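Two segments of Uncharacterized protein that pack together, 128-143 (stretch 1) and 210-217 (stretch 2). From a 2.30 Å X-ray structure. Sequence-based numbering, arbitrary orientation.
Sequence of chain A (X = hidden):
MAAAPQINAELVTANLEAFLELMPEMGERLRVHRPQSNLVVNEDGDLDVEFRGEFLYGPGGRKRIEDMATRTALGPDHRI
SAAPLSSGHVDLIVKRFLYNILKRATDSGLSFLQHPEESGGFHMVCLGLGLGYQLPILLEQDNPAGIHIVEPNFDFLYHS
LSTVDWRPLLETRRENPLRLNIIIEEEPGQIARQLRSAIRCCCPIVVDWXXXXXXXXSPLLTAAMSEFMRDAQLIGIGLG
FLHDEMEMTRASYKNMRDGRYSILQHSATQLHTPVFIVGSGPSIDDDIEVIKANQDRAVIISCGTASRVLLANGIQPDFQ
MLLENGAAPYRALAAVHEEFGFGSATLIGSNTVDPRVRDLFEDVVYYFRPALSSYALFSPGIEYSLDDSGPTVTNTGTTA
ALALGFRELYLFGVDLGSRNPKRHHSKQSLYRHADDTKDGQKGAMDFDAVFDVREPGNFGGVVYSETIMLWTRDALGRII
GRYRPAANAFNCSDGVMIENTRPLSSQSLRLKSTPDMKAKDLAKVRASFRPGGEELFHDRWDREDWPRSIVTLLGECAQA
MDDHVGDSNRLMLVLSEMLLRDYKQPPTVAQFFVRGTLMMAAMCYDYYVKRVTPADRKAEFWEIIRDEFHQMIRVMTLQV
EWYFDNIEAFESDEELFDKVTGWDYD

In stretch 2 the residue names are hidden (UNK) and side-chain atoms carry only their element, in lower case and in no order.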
# COMPACT_ATOMS: atom_id res chain seq x y z
N GLY A 128 -18.24 -8.63 -16.10
CA GLY A 128 -19.31 -9.45 -16.63
C GLY A 128 -18.71 -10.63 -17.38
O GLY A 128 -17.64 -10.53 -17.99
N LEU A 129 -19.40 -11.76 -17.28
CA LEU A 129 -19.05 -12.96 -18.02
C LEU A 129 -20.19 -13.26 -18.98
O LEU A 129 -19.96 -13.48 -20.16
CB LEU A 129 -18.84 -14.14 -17.07
CG LEU A 129 -18.58 -15.51 -17.70
CD1 LEU A 129 -17.24 -15.55 -18.39
CD2 LEU A 129 -18.63 -16.57 -16.63
N GLY A 130 -21.41 -13.26 -18.46
CA GLY A 130 -22.53 -13.70 -19.25
C GLY A 130 -22.27 -15.17 -19.52
O GLY A 130 -21.85 -15.88 -18.60
N LEU A 131 -22.47 -15.59 -20.77
CA LEU A 131 -22.16 -16.95 -21.17
C LEU A 131 -20.75 -17.08 -21.71
O LEU A 131 -20.36 -18.15 -22.15
CB LEU A 131 -23.20 -17.48 -22.16
CG LEU A 131 -24.58 -17.72 -21.51
CD1 LEU A 131 -25.59 -18.23 -22.52
CD2 LEU A 131 -24.49 -18.69 -20.34
N GLY A 132 -19.98 -16.01 -21.67
CA GLY A 132 -18.57 -16.07 -22.02
C GLY A 132 -18.23 -16.17 -23.48
O GLY A 132 -17.10 -16.51 -23.83
N TYR A 133 -19.18 -15.86 -24.36
CA TYR A 133 -18.92 -15.85 -25.80
C TYR A 133 -17.72 -14.93 -26.19
O TYR A 133 -17.00 -15.22 -27.13
CB TYR A 133 -20.18 -15.40 -26.55
CG TYR A 133 -21.36 -16.34 -26.45
CD1 TYR A 133 -21.21 -17.69 -26.76
CD2 TYR A 133 -22.62 -15.89 -26.09
CE1 TYR A 133 -22.28 -18.57 -26.70
CE2 TYR A 133 -23.70 -16.75 -26.03
CZ TYR A 133 -23.52 -18.10 -26.33
OH TYR A 133 -24.56 -19.00 -26.27
N GLN A 134 -17.50 -13.85 -25.45
CA GLN A 134 -16.37 -12.96 -25.72
C GLN A 134 -14.99 -13.57 -25.45
O GLN A 134 -14.03 -13.24 -26.13
CB GLN A 134 -16.50 -11.63 -24.94
CG GLN A 134 -16.42 -11.71 -23.41
CD GLN A 134 -17.71 -12.17 -22.74
OE1 GLN A 134 -18.69 -12.49 -23.40
NE2 GLN A 134 -17.71 -12.23 -21.42
N LEU A 135 -14.90 -14.48 -24.48
CA LEU A 135 -13.60 -15.01 -24.00
C LEU A 135 -12.64 -15.60 -25.03
O LEU A 135 -11.50 -15.19 -25.08
CB LEU A 135 -13.78 -16.03 -22.86
CG LEU A 135 -14.13 -15.45 -21.50
CD1 LEU A 135 -14.28 -16.59 -20.51
CD2 LEU A 135 -13.09 -14.46 -21.01
N PRO A 136 -13.09 -16.58 -25.82
CA PRO A 136 -12.17 -17.10 -26.81
C PRO A 136 -11.48 -16.00 -27.59
O PRO A 136 -10.27 -16.02 -27.74
CB PRO A 136 -13.07 -17.90 -27.75
CG PRO A 136 -14.28 -18.26 -26.95
CD PRO A 136 -14.41 -17.24 -25.86
N ILE A 137 -12.25 -15.02 -28.06
CA ILE A 137 -11.72 -13.93 -28.89
C ILE A 137 -10.72 -13.03 -28.14
O ILE A 137 -9.65 -12.75 -28.65
CB ILE A 137 -12.86 -13.07 -29.48
CG1 ILE A 137 -13.74 -13.91 -30.40
CG2 ILE A 137 -12.29 -11.88 -30.25
CD1 ILE A 137 -15.09 -13.29 -30.74
N LEU A 138 -11.08 -12.59 -26.94
CA LEU A 138 -10.21 -11.72 -26.14
C LEU A 138 -8.89 -12.43 -25.78
O LEU A 138 -7.83 -11.83 -25.80
CB LEU A 138 -10.93 -11.26 -24.85
CG LEU A 138 -12.21 -10.43 -24.98
CD1 LEU A 138 -12.91 -10.25 -23.63
CD2 LEU A 138 -11.90 -9.08 -25.57
N LEU A 139 -8.98 -13.72 -25.48
CA LEU A 139 -7.80 -14.52 -25.12
C LEU A 139 -6.85 -14.67 -26.28
O LEU A 139 -5.64 -14.51 -26.12
CB LEU A 139 -8.22 -15.89 -24.60
CG LEU A 139 -9.01 -15.81 -23.29
CD1 LEU A 139 -9.58 -17.17 -22.90
CD2 LEU A 139 -8.19 -15.22 -22.15
N GLU A 140 -7.41 -14.95 -27.46
CA GLU A 140 -6.61 -15.08 -28.67
C GLU A 140 -5.92 -13.76 -29.05
O GLU A 140 -4.79 -13.76 -29.51
CB GLU A 140 -7.48 -15.60 -29.83
CG GLU A 140 -6.70 -16.07 -31.05
CD GLU A 140 -6.14 -14.94 -31.90
OE1 GLU A 140 -6.80 -13.87 -32.03
OE2 GLU A 140 -5.03 -15.12 -32.45
N GLN A 141 -6.60 -12.63 -28.84
CA GLN A 141 -6.03 -11.33 -29.17
C GLN A 141 -4.89 -10.95 -28.24
O GLN A 141 -3.81 -10.59 -28.69
CB GLN A 141 -7.10 -10.24 -29.10
CG GLN A 141 -8.18 -10.33 -30.19
CD GLN A 141 -9.36 -9.41 -29.92
OE1 GLN A 141 -9.63 -9.06 -28.77
NE2 GLN A 141 -10.07 -9.02 -30.96
N ASP A 142 -5.11 -11.05 -26.93
CA ASP A 142 -4.16 -10.54 -25.94
C ASP A 142 -3.26 -11.56 -25.27
O ASP A 142 -2.20 -11.19 -24.76
CB ASP A 142 -4.93 -9.79 -24.86
CG ASP A 142 -5.63 -8.55 -25.39
OD1 ASP A 142 -5.04 -7.82 -26.21
OD2 ASP A 142 -6.77 -8.30 -24.98
N ASN A 143 -3.67 -12.82 -25.22
CA ASN A 143 -2.94 -13.85 -24.49
C ASN A 143 -2.48 -13.35 -23.09
O ASN A 143 -1.29 -13.32 -22.77
CB ASN A 143 -1.77 -14.33 -25.33
CG ASN A 143 -1.10 -15.56 -24.74
OD1 ASN A 143 -1.76 -16.54 -24.35
ND2 ASN A 143 0.23 -15.53 -24.68
N UNK A 210 -3.73 -3.03 -20.05
CA UNK A 210 -4.71 -3.99 -19.58
C UNK A 210 -6.00 -3.83 -20.41
O UNK A 210 -6.54 -2.74 -20.54
o UNK A 210 -3.85 -4.02 -17.28
c UNK A 210 -6.18 -4.62 -17.58
c UNK A 210 -5.02 -3.75 -18.08
N UNK A 211 -6.47 -4.93 -20.99
CA UNK A 211 -7.72 -4.96 -21.72
C UNK A 211 -8.88 -4.93 -20.73
O UNK A 211 -8.92 -5.72 -19.78
n UNK A 211 -9.86 -5.60 -25.72
c UNK A 211 -7.80 -6.24 -22.56
n UNK A 211 -8.79 -7.35 -26.81
c UNK A 211 -9.83 -6.52 -26.69
c UNK A 211 -8.99 -6.30 -23.53
n UNK A 211 -10.85 -6.61 -27.54
c UNK A 211 -8.81 -5.39 -24.72
N UNK A 212 -9.82 -4.03 -20.97
CA UNK A 212 -11.04 -3.93 -20.20
C UNK A 212 -12.21 -4.30 -21.12
O UNK A 212 -12.21 -3.92 -22.29
c UNK A 212 -9.92 -2.72 -17.62
c UNK A 212 -10.05 -1.95 -18.92
c UNK A 212 -10.26 -0.48 -18.67
c UNK A 212 -11.22 -2.50 -19.73
N UNK A 213 -13.18 -5.05 -20.59
CA UNK A 213 -14.32 -5.49 -21.39
C UNK A 213 -15.56 -5.71 -20.52
O UNK A 213 -15.50 -6.41 -19.52
c UNK A 213 -16.05 -7.86 -23.04
c UNK A 213 -13.98 -6.77 -22.15
c UNK A 213 -16.72 -7.58 -25.34
c UNK A 213 -16.95 -8.12 -24.08
c UNK A 213 -14.70 -6.54 -24.53
c UNK A 213 -14.92 -7.07 -23.26
c UNK A 213 -15.60 -6.79 -25.56
N UNK A 214 -16.67 -5.12 -20.94
CA UNK A 214 -17.92 -5.21 -20.23
C UNK A 214 -18.76 -6.20 -21.01
O UNK A 214 -19.05 -5.98 -22.18
c UNK A 214 -17.75 -2.90 -19.22
c UNK A 214 -18.58 -3.81 -20.12
c UNK A 214 -20.01 -3.92 -19.60
N UNK A 215 -19.15 -7.31 -20.37
CA UNK A 215 -19.84 -8.41 -21.08
C UNK A 215 -21.29 -8.14 -21.44
O UNK A 215 -21.77 -8.66 -22.42
c UNK A 215 -19.74 -9.71 -20.28
N UNK A 216 -22.00 -7.37 -20.63
CA UNK A 216 -23.38 -7.04 -20.89
C UNK A 216 -23.64 -5.71 -20.22
O UNK A 216 -22.76 -5.19 -19.49
c UNK A 216 -24.11 -8.55 -18.93
c UNK A 216 -23.31 -9.63 -18.62
c UNK A 216 -24.72 -7.87 -17.88
c UNK A 216 -23.11 -10.02 -17.30
o UNK A 216 -23.55 -9.71 -14.98
c UNK A 216 -23.73 -9.33 -16.28
c UNK A 216 -24.33 -8.12 -20.37
c UNK A 216 -24.54 -8.25 -16.56
N UNK A 217 -24.80 -5.13 -20.48
CA UNK A 217 -25.12 -3.80 -19.95
C UNK A 217 -25.55 -3.84 -18.52
O UNK A 217 -26.44 -4.62 -18.15
n UNK A 217 -26.50 -2.17 -22.98
c UNK A 217 -25.62 -2.47 -22.04
o UNK A 217 -24.40 -2.24 -22.16
c UNK A 217 -26.19 -3.10 -20.79

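Position 210 has three side-chain atoms, one carbon bearing an oxygen and another carbon. It points away from stretch 1 and touches nothing there; the branched hydroxyl makes it Thr 210.

Position 211 opens the strand and points toward the helix. Three carbons lead to a nitrogen and then to a carbon carrying two more nitrogens, a guanidinium whose nitrogens reach Gln 141 OE1 and Asp 142 OD2 while Leu 138 lies over one face. This is Arg 211. Its NH1 donates to Gln 141 OE1 at 2.7 Å and to Asp 142 OD2 at 2.9 Å, the latter bond also a salt bridge; NH2 donates to the same Gln 141 OE1 at 3.0 Å. Both acceptors lie at the edge of the group, near its plane, where the N-H bonds point, while Leu 138 CD2 covers the face, 3.3 Å from Arg 211 NH2.

Position 212 carries four carbons forked at the second, pointing away from stretch 1 without contact: Leu 212.

Position 213 points back toward the helix with one carbon and a six-carbon ring bearing no oxygen, lying against Leu 138 and Gln 134, which is Phe 213. Leu 138 CD1 sits over one face, 4.2 Å from the ring centroid in a CH-pi contact, and Gln 134 CB comes within 3.6 Å of Phe 213 CE2.

Position 214 has three carbons branched at the first and points away: Val 214.

Position 215 has a single side-chain carbon, a CB 3.2 Å from Gly 128 O and 3.4 Å from Gln 134 NE2, so it is Ala 215. That amide is held in place by its own bond to the loop, Gln 134 NE2 to Leu 129 O at 2.9 Å.

Position 216 has one carbon and a six-carbon ring bearing an oxygen. Its CB points sideways, but the ring comes nearer, reaching Gly 128, Leu 129 and Gly 130: Tyr 216. Its CE2 lies 3.9 Å from Gly 128 CA and 3.8 Å from Gly 130 N.

Position 217 has two carbons, the second holding an oxygen and a nitrogen. It is out of reach of stretch 1 and reads as Asn 217.

The contact runs on alternation: 211, 213 and 215 face stretch 1, while 212 and 214 turn away. Strand and helix run nearly antiparallel, at 169°, so Arg 211 meets the helix's C-terminal end and Ala 215 the glycine loop before it. Leu 138 bridges two chemistries, covering both guanidinium and phenyl. At the loop, closeness depends on small residues: a CB on Gly 128 would lie 3.0 Å from Ala 215 CB, a clash, and its backbone angles independently call for glycine. The packing has a price, since Gln 134 OE1 is buried without a partner.

Stretch 2, residues 210-217: TRLFVAYN
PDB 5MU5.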